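Local coordinates for phenazine biosynthesis protein PhzF family (Enterococcus faecalis, PDB 1S7J) that probably acts as an isomerase of the PhzF family, built on the two-lobed fold shared with diaminopimelate epimerase, at residues 20-25 / 42-47; 34-39 / 60-65; 115-120 / 210-215; 187-192 / 226-231. All coordinates share one frame; numbering follows the deposited sequence.

Interaction 1: residues 20-25 / 42-47; sequences PAAVYV and NNLSET
Ala22 and Thr47 form a parallel bridge at the point where the loop 42-47 turns into its strand. One straight bond holds the two backbones together: Ala22 N gives its hydrogen to Glu46 O, 3.2 Å away, in the plane of that carbonyl and with an angle of 166° at the hydrogen. The carbonyl of Ala22 accepts a CA-H...O contact, Thr47 CA lying 3.3 Å from Ala22 O. On the face shared by Ala22 and Thr47, the methyl Ala22 CB sits 3.8 Å from Leu44 CD1, and Asn42 ND2 approaches the same methyl at 4.0 Å. Thr47 CG2 stands anti to its backbone N and reaches Tyr24 CD1 at 3.9 Å, the two side chains crossing obliquely. Toward the start of the strand, Ser45 CB rests against Pro20 O.

The next shell fixes the loop. Asn42 has CG between its backbone N and carbonyl carbon (chi1 54°), which turns the amide back across the loop: ND2 gives a weak bond to Thr47 OG1, and Leu44 N gives another weak one to Asn42 OD1. Ser45 OG donates to Glu46 OE2 at 2.9 Å, meeting the carboxylate from 43° out of its plane, while His73 NE2 from helix 72-85 bonds the same oxygen. Glu46 is the predicted active-site residue. Its carbonyl is thus tied into the sheet while its carboxylate is gripped at OE2 by a hydroxyl and a histidine, so the chemistry implies a side chain whose position is set from both ends.

Interaction 2: residues 34-39 / 60-65; sequences VMQNIA and RWFTPE
Ala39 and Pro64 mark the closest backbone approach as the helical turns 34-39 cross strand 60-62, with the axes 8.8 Å apart and their directions 48° from parallel. This is a helix laid on a sheet. Phe62 supplies the flat surface: Met35 CB makes a CH-pi contact over one face, offset toward the rim, 4.0 Å from the ring centroid. Beside it is an oblique Met-aromatic contact, Met35 SD being 5.0 Å from the centroid of Phe62. Beyond the sulfur the terminal methyl reaches Arg60, Met35 CE to Arg60 NH1 measuring 3.8 Å as the two chains cross at about a right angle. The guanidinium takes its main polar partner from Glu67, through a salt bridge, and makes a cation-pi contact with Trp29.

At the base of the ring, Ala39 CB touches Phe62 CB at 3.7 Å. Gln36 works from a different side. Its chain bends at chi2 (67°), and the amide comes round to the ring edge, its plane 87° from that of Phe62, with Gln36 OE1 in the ring plane and 4.0 Å from Phe62 CD2. Beside it in the sheet, strand 47-53 pairs antiparallel with this one, Phe62 bonding Thr47 through the backbone. The Thr63 side chain, pointing away from the helix, bonds Arg66 and touches the predicted active-site Glu46, so the contact lies just behind that site. Pro64 CG packs 3.5 Å from Ala39 O. The polar link between helix and loop is a weak, bent hydrogen bond, Gln36 NE2 to Thr63 O at 3.0 Å.

Interaction 3: residues 115-120 / 210-215; sequences FPYILP and LIPYWG
Tyr117 and Pro212 meet in a CH-pi contact that carries much of this interface. Pro212 CG stands almost exactly over the middle of the phenol ring, 3.8 Å from the centroid of Tyr117 and only 3° off the ring normal. The neighbouring carbon is close too, with Pro212 CB 3.6 Å from Tyr117 CE1. The ring reaches this place because Tyr117 CG is anti to the backbone N (chi1 -173°), which carries the phenol alongside the helix and past the pyrrolidine in the opposite direction.

Van der Waals contacts fill the rest. Leu119 also has its CG anti to the backbone N, and its CD1 branch lies on the helix backbone, 3.6 Å from Tyr213 N, as well as 3.8 Å from Pro212 CB. Pro212 CG in turn touches the loop backbone, 3.8 Å from Ile118 N, so the proline ring is covered by three successive residues of 117-119.

Polar bonds do not cross between the segments. The helix is kinked at Pro212, which has no N-H for the preceding turn; the i to i+4 bonds Trp214 N to Leu210 O (3.1 Å) and Gly215 N to Ile211 O (2.8 Å) follow. Outside the pair, the backbone of Ile118 bonds that of Ala208 nearer the start of the helix, and Tyr213 OH has Arg217 and Glu139 as partners.

Trp214 points away from this loop, toward strand 175-180, and Ile211, to the flank, packs on strands 234-240 and 243-259. A helix wrapped by strands in this way is the hallmark of a lobe of the diaminopimelate epimerase-like fold.

Interaction 4: residues 187-192 / 226-231; sequences VSRTFF and YQVSPR
Thr190 meets the flat amide of Gln227 at its oxygen: Thr190 OG1 donates to Gln227 OE1 over 3.2 Å, at 156° to the C=O bond and tilted 20° from the carbonyl plane. The hydroxyl also lies in a weak bond with Asp200 O. The two side chains cross at about a right angle, and Thr190 CG2 adds a contact of 3.5 Å to Gln227 OE1. Gln227 spans this gap because its CG is anti to the backbone N (chi1 -161°) and the chain stays extended beyond; the same oxygen also takes a weak bond from Cys203 N. The second flat group, the guanidinium of Arg189, meets Val228 O obliquely, and the nearer touch is made by the aliphatic chain, Arg189 CD to Val228 O at 3.4 Å. Its nitrogens are engaged further out by a salt bridge to Glu199 and by the carbonyls of Val156 and Ile159.

Between these groups the backbones pair in parallel, Val187 with Tyr226 and Ser188 with Gln227. Ser188 N gives a weak bond of 3.3 Å to Tyr226 O, while Ser188 OG rests 3.5 Å from Gln227 CG. Val187 CG1 and Tyr226 CB share the other face at 4.1 Å. The pairing stops where an inverse gamma turn centred on Val228 bends the chain away, closed by Ser229 N to Gln227 O.

Strand 186-192 also runs antiparallel to strands 175-180 and 197-200, and strand 222-227 pairs antiparallel with strand 234-240 on its other side. Helix 207-218 covers the face bearing Ser188 and Gln227, where His207 touches both side chains and Leu210 packs on Ser188.

Interactions 1 and 2 lie together in one lobe, their centres 8 Å apart, and interactions 3 and 4 in the other, 16 Å apart. Within each pair the segments alternate along the chain, and both members of the first pair come before the second pair begins. Strands 47-53 and 56-62, paired in the sheet, join interactions 1 and 2, and helix 207-218, lying on strand 186-192, joins interactions 3 and 4. Interactions 2 and 3 are most distant, with centres 30 Å apart. Pro20 packs on Arg231, one touch between the lobes, joining interactions 1 and 4. In this family the active site lies between the lobes, consistent with the predicted Glu46 in interaction 1.

Interaction 1: residues 20-25 / 42-47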
# COMPACT_ATOMS: atom_id res chain seq x y z
N PRO A 20 -1.61 -0.13 8.92
CA PRO A 20 -1.93 -1.34 9.68
C PRO A 20 -2.67 -2.44 8.97
O PRO A 20 -3.59 -2.20 8.19
CB PRO A 20 -2.76 -0.80 10.83
CG PRO A 20 -3.55 0.27 10.16
CD PRO A 20 -2.49 0.98 9.34
N ALA A 21 -2.33 -3.68 9.34
CA ALA A 21 -2.96 -4.88 8.79
C ALA A 21 -2.83 -6.02 9.78
O ALA A 21 -1.88 -6.06 10.57
CB ALA A 21 -2.32 -5.26 7.45
N ALA A 22 -3.78 -6.93 9.76
CA ALA A 22 -3.75 -8.09 10.64
C ALA A 22 -3.37 -9.27 9.77
O ALA A 22 -3.87 -9.41 8.68
CB ALA A 22 -5.11 -8.33 11.23
N VAL A 23 -2.46 -10.13 10.25
CA VAL A 23 -2.08 -11.29 9.46
C VAL A 23 -2.24 -12.58 10.24
O VAL A 23 -1.87 -12.66 11.41
CB VAL A 23 -0.67 -11.18 8.86
CG1 VAL A 23 -0.04 -9.84 9.18
CG2 VAL A 23 0.21 -12.34 9.28
N TYR A 24 -2.88 -13.57 9.62
CA TYR A 24 -3.09 -14.87 10.24
C TYR A 24 -2.37 -15.94 9.48
O TYR A 24 -2.67 -16.18 8.29
CB TYR A 24 -4.57 -15.23 10.26
CG TYR A 24 -5.39 -14.54 11.30
CD1 TYR A 24 -5.64 -13.17 11.23
CD2 TYR A 24 -5.96 -15.26 12.35
CE1 TYR A 24 -6.44 -12.53 12.18
CE2 TYR A 24 -6.76 -14.64 13.30
CZ TYR A 24 -7.00 -13.28 13.21
OH TYR A 24 -7.81 -12.67 14.12
N VAL A 25 -1.39 -16.58 10.12
CA VAL A 25 -0.67 -17.67 9.49
C VAL A 25 -1.35 -18.94 10.00
O VAL A 25 -1.22 -19.31 11.16
CB VAL A 25 0.84 -17.70 9.85
CG1 VAL A 25 1.53 -18.81 9.06
CG2 VAL A 25 1.49 -16.37 9.51
N ASN A 42 -12.24 -7.53 13.45
CA ASN A 42 -11.15 -6.66 13.87
C ASN A 42 -11.19 -5.30 13.21
O ASN A 42 -10.42 -4.40 13.55
CB ASN A 42 -9.79 -7.33 13.69
CG ASN A 42 -9.55 -7.84 12.30
OD1 ASN A 42 -9.95 -7.21 11.32
ND2 ASN A 42 -8.89 -8.99 12.19
N ASN A 43 -12.09 -5.17 12.22
CA ASN A 43 -12.34 -3.93 11.48
C ASN A 43 -11.10 -3.18 10.99
O ASN A 43 -11.11 -1.95 10.88
CB ASN A 43 -13.21 -3.01 12.37
CG ASN A 43 -14.11 -2.09 11.57
OD1 ASN A 43 -14.76 -2.51 10.60
ND2 ASN A 43 -14.23 -0.85 12.02
N LEU A 44 -10.03 -3.90 10.70
CA LEU A 44 -8.82 -3.25 10.22
C LEU A 44 -8.87 -3.09 8.71
O LEU A 44 -9.73 -3.67 8.05
CB LEU A 44 -7.58 -4.06 10.64
CG LEU A 44 -7.26 -4.02 12.14
CD1 LEU A 44 -6.07 -4.90 12.45
CD2 LEU A 44 -6.98 -2.59 12.56
N SER A 45 -7.96 -2.27 8.18
CA SER A 45 -7.89 -2.00 6.73
C SER A 45 -8.05 -3.30 5.93
O SER A 45 -8.99 -3.45 5.13
CB SER A 45 -6.54 -1.33 6.40
OG SER A 45 -6.57 -0.67 5.16
N GLU A 46 -7.15 -4.24 6.18
CA GLU A 46 -7.16 -5.54 5.53
C GLU A 46 -6.68 -6.59 6.53
O GLU A 46 -5.91 -6.27 7.44
CB GLU A 46 -6.18 -5.56 4.32
CG GLU A 46 -6.73 -5.06 2.96
CD GLU A 46 -6.70 -3.53 2.80
OE1 GLU A 46 -7.50 -3.01 1.97
OE2 GLU A 46 -5.89 -2.86 3.46
N THR A 47 -7.14 -7.82 6.35
CA THR A 47 -6.74 -8.95 7.18
C THR A 47 -6.24 -10.03 6.21
O THR A 47 -7.00 -10.55 5.41
CB THR A 47 -7.91 -9.53 8.00
OG1 THR A 47 -8.38 -8.54 8.91
CG2 THR A 47 -7.44 -10.75 8.80

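Interaction 2: residues 34-39 / 60-65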
# COMPACT_ATOMS: atom_id res chain seq x y z
N VAL A 34 -15.79 -17.63 7.54
CA VAL A 34 -15.05 -17.37 8.76
C VAL A 34 -13.97 -16.32 8.57
O VAL A 34 -13.74 -15.49 9.47
CB VAL A 34 -14.40 -18.64 9.29
CG1 VAL A 34 -13.66 -18.36 10.58
CG2 VAL A 34 -15.46 -19.71 9.50
N MET A 35 -13.27 -16.37 7.46
CA MET A 35 -12.22 -15.41 7.18
C MET A 35 -12.78 -14.02 6.96
O MET A 35 -12.13 -13.01 7.26
CB MET A 35 -11.39 -15.86 5.98
CG MET A 35 -10.59 -17.14 6.23
SD MET A 35 -9.31 -17.41 4.98
CE MET A 35 -10.22 -18.48 3.85
N GLN A 36 -13.97 -13.96 6.36
CA GLN A 36 -14.65 -12.70 6.10
C GLN A 36 -15.06 -12.10 7.44
O GLN A 36 -14.82 -10.92 7.72
CB GLN A 36 -15.91 -12.94 5.27
CG GLN A 36 -16.68 -11.66 4.94
CD GLN A 36 -15.90 -10.77 3.99
OE1 GLN A 36 -15.96 -10.96 2.77
NE2 GLN A 36 -15.17 -9.79 4.53
N ASN A 37 -15.67 -12.94 8.27
CA ASN A 37 -16.13 -12.55 9.59
C ASN A 37 -15.02 -12.06 10.47
O ASN A 37 -15.22 -11.17 11.30
CB ASN A 37 -16.88 -13.70 10.26
CG ASN A 37 -18.34 -13.80 9.80
OD1 ASN A 37 -18.94 -14.87 9.87
ND2 ASN A 37 -18.89 -12.68 9.38
N ILE A 38 -13.83 -12.63 10.33
CA ILE A 38 -12.69 -12.19 11.12
C ILE A 38 -12.29 -10.81 10.73
O ILE A 38 -11.89 -10.01 11.57
CB ILE A 38 -11.48 -13.14 10.95
CG1 ILE A 38 -11.74 -14.46 11.66
CG2 ILE A 38 -10.21 -12.49 11.47
CD1 ILE A 38 -10.73 -15.52 11.35
N ALA A 39 -12.38 -10.51 9.41
CA ALA A 39 -12.00 -9.20 8.88
C ALA A 39 -13.00 -8.13 9.31
O ALA A 39 -12.64 -6.97 9.52
CB ALA A 39 -11.91 -9.26 7.37
N ARG A 60 -4.24 -14.54 0.87
CA ARG A 60 -5.66 -14.23 0.78
C ARG A 60 -5.88 -12.94 1.59
O ARG A 60 -5.46 -12.85 2.74
CB ARG A 60 -6.46 -15.35 1.42
CG ARG A 60 -7.72 -15.71 0.73
CD ARG A 60 -7.56 -16.98 -0.06
NE ARG A 60 -8.63 -17.94 0.20
CZ ARG A 60 -9.91 -17.76 -0.14
NH1 ARG A 60 -10.81 -18.69 0.13
NH2 ARG A 60 -10.28 -16.65 -0.75
N TRP A 61 -6.49 -11.93 0.98
CA TRP A 61 -6.76 -10.68 1.68
C TRP A 61 -8.24 -10.45 1.77
O TRP A 61 -8.98 -10.76 0.83
CB TRP A 61 -6.13 -9.48 0.97
CG TRP A 61 -4.75 -9.67 0.49
CD1 TRP A 61 -3.60 -9.23 1.09
CD2 TRP A 61 -4.35 -10.28 -0.74
NE1 TRP A 61 -2.52 -9.51 0.30
CE2 TRP A 61 -2.95 -10.16 -0.84
CE3 TRP A 61 -5.05 -10.91 -1.79
CZ2 TRP A 61 -2.23 -10.64 -1.93
CZ3 TRP A 61 -4.33 -11.39 -2.87
CH2 TRP A 61 -2.94 -11.25 -2.94
N PHE A 62 -8.67 -9.88 2.89
CA PHE A 62 -10.06 -9.55 3.15
C PHE A 62 -10.17 -8.21 3.83
O PHE A 62 -9.31 -7.85 4.63
CB PHE A 62 -10.68 -10.57 4.11
CG PHE A 62 -10.94 -11.91 3.51
CD1 PHE A 62 -9.94 -12.87 3.45
CD2 PHE A 62 -12.21 -12.23 3.03
CE1 PHE A 62 -10.20 -14.13 2.93
CE2 PHE A 62 -12.48 -13.49 2.50
CZ PHE A 62 -11.47 -14.44 2.45
N THR A 63 -11.15 -7.42 3.45
CA THR A 63 -11.41 -6.17 4.08
C THR A 63 -12.74 -6.35 4.88
O THR A 63 -13.44 -7.36 4.73
CB THR A 63 -11.46 -4.96 3.12
OG1 THR A 63 -12.61 -5.12 2.29
CG2 THR A 63 -10.22 -4.88 2.26
N PRO A 64 -13.12 -5.36 5.63
CA PRO A 64 -14.40 -5.52 6.27
C PRO A 64 -15.60 -5.75 5.34
O PRO A 64 -16.65 -6.19 5.77
CB PRO A 64 -14.51 -4.34 7.16
CG PRO A 64 -13.06 -4.10 7.56
CD PRO A 64 -12.36 -4.28 6.25
N GLU A 65 -15.42 -5.38 4.06
CA GLU A 65 -16.50 -5.53 3.05
C GLU A 65 -16.49 -6.90 2.38
O GLU A 65 -17.54 -7.56 2.27
CB GLU A 65 -16.42 -4.43 2.02
CG GLU A 65 -17.27 -3.24 2.41
CD GLU A 65 -17.38 -2.26 1.26
OE1 GLU A 65 -17.69 -2.71 0.13
OE2 GLU A 65 -17.12 -1.06 1.46

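Interaction 3: residues 115-120 / 210-215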
# COMPACT_ATOMS: atom_id res chain seq x y z
N PHE A 115 6.22 -3.80 -8.29
CA PHE A 115 4.99 -3.41 -8.98
C PHE A 115 5.28 -3.04 -10.43
O PHE A 115 6.40 -2.65 -10.77
CB PHE A 115 4.34 -2.21 -8.28
CG PHE A 115 3.72 -2.55 -6.96
CD1 PHE A 115 2.43 -3.09 -6.90
CD2 PHE A 115 4.42 -2.33 -5.77
CE1 PHE A 115 1.85 -3.40 -5.67
CE2 PHE A 115 3.85 -2.64 -4.55
CZ PHE A 115 2.56 -3.17 -4.49
N PRO A 116 4.28 -3.19 -11.32
CA PRO A 116 4.45 -2.87 -12.74
C PRO A 116 4.86 -1.41 -12.98
O PRO A 116 4.42 -0.52 -12.27
CB PRO A 116 3.07 -3.17 -13.34
CG PRO A 116 2.13 -3.11 -12.12
CD PRO A 116 2.95 -3.77 -11.07
N TYR A 117 5.74 -1.20 -13.97
CA TYR A 117 6.20 0.16 -14.32
C TYR A 117 5.14 0.77 -15.22
O TYR A 117 5.08 0.48 -16.42
CB TYR A 117 7.54 0.09 -15.06
CG TYR A 117 8.20 1.44 -15.35
CD1 TYR A 117 7.67 2.33 -16.30
CD2 TYR A 117 9.37 1.82 -14.67
CE1 TYR A 117 8.28 3.56 -16.56
CE2 TYR A 117 9.98 3.05 -14.93
CZ TYR A 117 9.44 3.91 -15.87
OH TYR A 117 10.03 5.13 -16.08
N ILE A 118 4.30 1.62 -14.65
CA ILE A 118 3.24 2.27 -15.40
C ILE A 118 3.32 3.79 -15.30
O ILE A 118 2.90 4.37 -14.30
CB ILE A 118 1.83 1.80 -14.93
CG1 ILE A 118 1.77 0.27 -14.88
CG2 ILE A 118 0.75 2.35 -15.86
CD1 ILE A 118 0.43 -0.27 -14.41
N LEU A 119 3.90 4.41 -16.30
CA LEU A 119 4.00 5.86 -16.33
C LEU A 119 2.58 6.38 -16.67
O LEU A 119 2.00 5.97 -17.68
CB LEU A 119 4.97 6.29 -17.43
CG LEU A 119 5.37 7.76 -17.53
CD1 LEU A 119 6.27 8.11 -16.36
CD2 LEU A 119 6.10 8.00 -18.86
N PRO A 120 2.00 7.23 -15.80
CA PRO A 120 0.65 7.75 -16.07
C PRO A 120 0.68 8.73 -17.25
O PRO A 120 1.64 9.51 -17.39
CB PRO A 120 0.29 8.45 -14.76
CG PRO A 120 1.61 8.98 -14.31
CD PRO A 120 2.54 7.81 -14.56
N LEU A 210 3.69 6.60 -9.38
CA LEU A 210 4.61 7.51 -8.69
C LEU A 210 6.07 7.37 -9.05
O LEU A 210 6.73 8.36 -9.39
CB LEU A 210 4.49 7.35 -7.16
CG LEU A 210 3.45 8.15 -6.37
CD1 LEU A 210 3.58 9.60 -6.73
CD2 LEU A 210 2.07 7.66 -6.66
N ILE A 211 6.61 6.16 -8.87
CA ILE A 211 8.02 5.91 -9.16
C ILE A 211 8.42 6.24 -10.62
O ILE A 211 9.39 6.96 -10.85
CB ILE A 211 8.44 4.46 -8.74
CG1 ILE A 211 8.20 4.28 -7.23
CG2 ILE A 211 9.93 4.22 -9.03
CD1 ILE A 211 8.62 2.93 -6.70
N PRO A 212 7.70 5.69 -11.61
CA PRO A 212 8.04 5.99 -13.00
C PRO A 212 8.11 7.51 -13.23
O PRO A 212 9.11 8.03 -13.74
CB PRO A 212 6.88 5.37 -13.77
CG PRO A 212 6.60 4.16 -12.98
CD PRO A 212 6.62 4.69 -11.56
N TYR A 213 7.04 8.20 -12.82
CA TYR A 213 6.95 9.65 -12.97
C TYR A 213 8.15 10.41 -12.40
O TYR A 213 8.71 11.29 -13.08
CB TYR A 213 5.65 10.18 -12.32
CG TYR A 213 5.58 11.70 -12.31
CD1 TYR A 213 6.17 12.44 -11.28
CD2 TYR A 213 4.99 12.40 -13.36
CE1 TYR A 213 6.20 13.82 -11.30
CE2 TYR A 213 5.01 13.80 -13.39
CZ TYR A 213 5.63 14.50 -12.35
OH TYR A 213 5.69 15.87 -12.36
N TRP A 214 8.48 10.15 -11.15
CA TRP A 214 9.58 10.84 -10.50
C TRP A 214 10.97 10.39 -10.93
O TRP A 214 11.94 11.13 -10.75
CB TRP A 214 9.42 10.78 -8.99
CG TRP A 214 8.30 11.65 -8.52
CD1 TRP A 214 7.03 11.27 -8.21
CD2 TRP A 214 8.34 13.07 -8.34
NE1 TRP A 214 6.28 12.36 -7.86
CE2 TRP A 214 7.06 13.48 -7.93
CE3 TRP A 214 9.35 14.04 -8.50
CZ2 TRP A 214 6.74 14.83 -7.66
CZ3 TRP A 214 9.04 15.38 -8.23
CH2 TRP A 214 7.74 15.76 -7.83
N GLY A 215 11.08 9.17 -11.43
CA GLY A 215 12.36 8.68 -11.89
C GLY A 215 12.68 9.39 -13.18
O GLY A 215 13.78 9.89 -13.38

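Interaction 4: residues 187-192 / 226-231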
# COMPACT_ATOMS: atom_id res chain seq x y z
N VAL A 187 6.99 13.07 -2.28
CA VAL A 187 5.96 12.71 -1.31
C VAL A 187 4.63 12.48 -2.00
O VAL A 187 4.42 12.94 -3.11
CB VAL A 187 5.78 13.81 -0.26
CG1 VAL A 187 6.95 13.80 0.70
CG2 VAL A 187 5.67 15.16 -0.93
N SER A 188 3.71 11.80 -1.33
CA SER A 188 2.41 11.54 -1.91
C SER A 188 1.37 11.31 -0.84
O SER A 188 1.67 11.34 0.36
CB SER A 188 2.47 10.32 -2.84
OG SER A 188 2.79 9.13 -2.12
N ARG A 189 0.12 11.15 -1.28
CA ARG A 189 -1.04 10.86 -0.43
C ARG A 189 -2.02 10.23 -1.40
O ARG A 189 -2.13 10.67 -2.54
CB ARG A 189 -1.64 12.13 0.19
CG ARG A 189 -0.83 12.69 1.34
CD ARG A 189 -1.48 13.92 1.92
NE ARG A 189 -2.79 13.63 2.52
CZ ARG A 189 -3.52 14.53 3.18
NH1 ARG A 189 -4.68 14.18 3.69
NH2 ARG A 189 -3.09 15.78 3.32
N THR A 190 -2.71 9.19 -0.98
CA THR A 190 -3.65 8.53 -1.87
C THR A 190 -5.06 8.43 -1.31
O THR A 190 -5.26 8.00 -0.17
CB THR A 190 -3.12 7.11 -2.30
OG1 THR A 190 -3.09 6.23 -1.17
CG2 THR A 190 -1.71 7.23 -2.88
N PHE A 191 -6.04 8.90 -2.09
CA PHE A 191 -7.44 8.89 -1.68
C PHE A 191 -8.25 7.92 -2.52
O PHE A 191 -8.12 7.90 -3.73
CB PHE A 191 -8.05 10.30 -1.80
CG PHE A 191 -7.12 11.41 -1.35
CD1 PHE A 191 -6.71 11.50 -0.02
CD2 PHE A 191 -6.65 12.35 -2.26
CE1 PHE A 191 -5.83 12.51 0.39
CE2 PHE A 191 -5.78 13.36 -1.86
CZ PHE A 191 -5.36 13.44 -0.53
N PHE A 192 -9.11 7.14 -1.87
CA PHE A 192 -9.95 6.18 -2.58
C PHE A 192 -11.40 6.21 -2.07
O PHE A 192 -11.92 5.19 -1.61
CB PHE A 192 -9.38 4.76 -2.41
CG PHE A 192 -8.01 4.59 -3.00
CD1 PHE A 192 -6.87 4.75 -2.20
CD2 PHE A 192 -7.84 4.29 -4.35
CE1 PHE A 192 -5.59 4.61 -2.75
CE2 PHE A 192 -6.57 4.16 -4.90
CZ PHE A 192 -5.44 4.32 -4.11
N TYR A 226 8.08 9.38 0.66
CA TYR A 226 7.37 9.41 1.91
C TYR A 226 5.94 9.78 1.68
O TYR A 226 5.65 10.89 1.24
CB TYR A 226 8.01 10.45 2.86
CG TYR A 226 7.69 10.21 4.32
CD1 TYR A 226 8.64 9.70 5.19
CD2 TYR A 226 6.40 10.46 4.81
CE1 TYR A 226 8.33 9.44 6.53
CE2 TYR A 226 6.07 10.20 6.15
CZ TYR A 226 7.04 9.69 7.00
OH TYR A 226 6.73 9.42 8.33
N GLN A 227 5.04 8.83 1.92
CA GLN A 227 3.62 9.10 1.75
C GLN A 227 3.20 9.85 3.02
O GLN A 227 3.05 9.25 4.09
CB GLN A 227 2.84 7.82 1.59
CG GLN A 227 1.49 8.07 0.99
CD GLN A 227 0.89 6.86 0.37
OE1 GLN A 227 -0.31 6.72 0.30
NE2 GLN A 227 1.75 5.94 -0.10
N VAL A 228 3.10 11.17 2.89
CA VAL A 228 2.76 12.05 3.99
C VAL A 228 1.29 12.13 4.43
O VAL A 228 0.66 13.20 4.42
CB VAL A 228 3.37 13.48 3.76
CG1 VAL A 228 2.71 14.17 2.56
CG2 VAL A 228 3.28 14.33 5.03
N SER A 229 0.76 10.99 4.79
CA SER A 229 -0.56 10.81 5.30
C SER A 229 -0.48 11.24 6.80
O SER A 229 0.61 11.38 7.35
CB SER A 229 -1.10 9.40 5.05
OG SER A 229 -0.44 8.38 5.77
N PRO A 230 -1.64 11.28 7.48
CA PRO A 230 -1.49 11.55 8.92
C PRO A 230 -0.58 10.61 9.62
O PRO A 230 0.23 10.97 10.48
CB PRO A 230 -2.92 11.56 9.41
CG PRO A 230 -3.69 12.01 8.21
CD PRO A 230 -3.03 11.22 7.10
N ARG A 231 -0.74 9.34 9.24
CA ARG A 231 0.05 8.26 9.81
C ARG A 231 1.49 8.27 9.31
O ARG A 231 2.42 7.94 10.06
CB ARG A 231 -0.58 6.92 9.49
CG ARG A 231 -1.97 6.76 10.05
CD ARG A 231 -2.39 5.32 10.09
NE ARG A 231 -1.39 4.49 10.78
CZ ARG A 231 -1.66 3.66 11.77
NH1 ARG A 231 -0.68 2.95 12.32
NH2 ARG A 231 -2.90 3.53 12.23